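Local atomic coordinates of CRISPR-associated protein, Cse1 family (Acidimicrobium ferrooxidans, PDB entry 4H3T), a protein that probably serves as the large Cse1 subunit of a type I-E CRISPR Cascade complex, which recognises invading DNA under the guidance of CRISPR RNA. Residues G171-D175 against N371-T375. The protein carries 1 engineered substitution. Residue numbers count along the deposited sequence, not the author numbering.
Sequences GSASD and NMSTT
A type I turn from S172 to D175, closed by D175 N to S172 O at 3.3 Å, packs against the S373-T374 side of a type I' turn from N371 to T374, closed by T374 N to N371 O at 3.2 Å. At the centre of the latter, M372 and S373 have phi/psi near 57/49 and 63/24; N371 also has positive phi. A173 and T374 lie nearest, their CA atoms 4.9 Å apart. The one backbone-to-backbone bond across the contact runs from A173 N to S373 O (2.8 Å, nearly straight). The next carbonyl, T374 O, accepts two hydroxyls, S172 OG at 3.3 Å and S174 OG at 3.1 Å, set by chi1 p and m respectively. S172 OG in turn accepts S174 N at 3.1 Å, forming an ST turn. In the facing turn, T374 OG1 (chi1 p) donates to N371 O over a very short 2.5 Å. A173 CB, pointing toward the other turn, makes van der Waals contact with S373 CB at 3.9 Å. R263, which also bonds to S172 O, and R167 form salt bridges with D175. The contact joins, at the protein surface, the loop leaving helix 157-170 to the hairpin connection between strands 359-370 and 375-387, where T374 and T375 opposite G370 make a classic beta bulge.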
ATOM      1  N   GLY A 171       9.317   0.496  10.280  1.00 41.15           N
ATOM      2  CA  GLY A 171      10.708   0.776  10.592  1.00 39.89           C
ATOM      3  C   GLY A 171      11.725   0.024   9.722  1.00 45.09           C
ATOM      4  O   GLY A 171      11.404  -0.925   9.005  1.00 42.31           O
ATOM      5  N   SER A 172      12.965   0.481   9.735  1.00 41.36           N
ATOM      6  CA  SER A 172      14.020  -0.144   8.941  1.00 40.28           C
ATOM      7  C   SER A 172      15.012  -0.853   9.898  1.00 44.97           C
ATOM      8  O   SER A 172      14.873  -0.760  11.132  1.00 42.74           O
ATOM      9  CB  SER A 172      14.730   0.930   8.116  1.00 45.05           C
ATOM     10  OG  SER A 172      15.614   1.677   8.941  1.00 43.49           O
ATOM     11  N   ALA A 173      16.075  -1.465   9.321  1.00 43.44           N
ATOM     12  CA  ALA A 173      17.135  -2.115  10.096  1.00 44.50           C
ATOM     13  C   ALA A 173      18.023  -1.104  10.797  1.00 46.09           C
ATOM     14  O   ALA A 173      18.863  -1.516  11.593  1.00 47.29           O
ATOM     15  CB  ALA A 173      17.973  -3.019   9.207  1.00 47.21           C
ATOM     16  N   SER A 174      17.836   0.218  10.547  1.00 41.76           N
ATOM     17  CA  SER A 174      18.543   1.295  11.280  1.00 44.33           C
ATOM     18  C   SER A 174      18.102   1.374  12.743  1.00 47.25           C
ATOM     19  O   SER A 174      18.803   1.999  13.521  1.00 44.33           O
ATOM     20  CB  SER A 174      18.277   2.670  10.642  1.00 45.81           C
ATOM     21  OG  SER A 174      18.836   2.688   9.341  1.00 63.66           O
ATOM     22  N   ASP A 175      16.982   0.757  13.141  1.00 41.63           N
ATOM     23  CA  ASP A 175      16.458   0.881  14.523  1.00 39.94           C
ATOM     24  C   ASP A 175      17.156  -0.150  15.437  1.00 43.91           C
ATOM     25  O   ASP A 175      16.500  -0.955  16.056  1.00 43.92           O
ATOM     26  CB  ASP A 175      14.925   0.670  14.500  1.00 41.11           C
ATOM     27  CG  ASP A 175      14.159   1.662  13.675  1.00 45.99           C
ATOM     28  OD1 ASP A 175      14.690   2.780  13.430  1.00 45.98           O
ATOM     29  OD2 ASP A 175      12.997   1.364  13.320  1.00 39.49           O
ATOM     30  N   ASN A 371      20.892  -0.470   1.145  1.00 57.36           N
ATOM     31  CA  ASN A 371      21.971  -0.454   2.135  1.00 57.36           C
ATOM     32  C   ASN A 371      21.691  -1.374   3.332  1.00 61.02           C
ATOM     33  O   ASN A 371      21.622  -0.913   4.480  1.00 60.61           O
ATOM     34  CB  ASN A 371      22.203   0.991   2.581  1.00 63.26           C
ATOM     35  CG  ASN A 371      22.475   1.900   1.399  1.00 77.48           C
ATOM     36  OD1 ASN A 371      21.691   2.787   1.057  1.00 69.65           O
ATOM     37  ND2 ASN A 371      23.528   1.621   0.683  1.00 69.41           N
HETATM   38  N   MSE A 372      21.490  -2.681   3.044  1.00 57.03           N
HETATM   39  CA  MSE A 372      21.242  -3.720   4.038  1.00 55.33           C
HETATM   40  C   MSE A 372      19.989  -3.343   4.897  1.00 55.03           C
HETATM   41  O   MSE A 372      20.026  -3.319   6.138  1.00 53.10           O
HETATM   42  CB  MSE A 372      22.491  -3.930   4.932  1.00 58.97           C
HETATM   43  CG  MSE A 372      23.727  -4.537   4.166  1.00 70.33           C
HETATM   44 SE   MSE A 372      23.344  -6.403   3.668  0.48 81.96          SE
HETATM   45  CE  MSE A 372      22.970  -6.173   1.791  1.00 79.32           C
ATOM     46  N   SER A 373      18.924  -2.973   4.202  1.00 50.43           N
ATOM     47  CA  SER A 373      17.626  -2.661   4.775  1.00 49.55           C
ATOM     48  C   SER A 373      17.634  -1.449   5.731  1.00 51.37           C
ATOM     49  O   SER A 373      16.744  -1.325   6.559  1.00 49.37           O
ATOM     50  CB  SER A 373      17.061  -3.893   5.481  1.00 54.95           C
ATOM     51  OG  SER A 373      16.719  -4.853   4.496  1.00 58.09           O
ATOM     52  N   THR A 374      18.602  -0.545   5.582  1.00 52.16           N
ATOM     53  CA  THR A 374      18.717   0.646   6.428  1.00 53.00           C
ATOM     54  C   THR A 374      18.025   1.844   5.783  1.00 57.90           C
ATOM     55  O   THR A 374      17.558   2.675   6.532  1.00 59.57           O
ATOM     56  CB  THR A 374      20.178   1.001   6.738  1.00 51.99           C
ATOM     57  OG1 THR A 374      20.902   1.228   5.529  1.00 54.31           O
ATOM     58  CG2 THR A 374      20.869  -0.043   7.603  1.00 53.46           C
ATOM     59  N   THR A 375      17.993   1.969   4.427  1.00 53.42           N
ATOM     60  CA  THR A 375      17.418   3.161   3.783  1.00 52.01           C
ATOM     61  C   THR A 375      16.199   2.826   2.937  1.00 57.44           C
ATOM     62  O   THR A 375      16.228   1.868   2.158  1.00 57.01           O
ATOM     63  CB  THR A 375      18.479   3.859   2.921  1.00 55.59           C
ATOM     64  OG1 THR A 375      18.847   2.991   1.848  1.00 56.95           O
ATOM     65  CG2 THR A 375      19.747   4.268   3.743  1.00 65.61           C
TER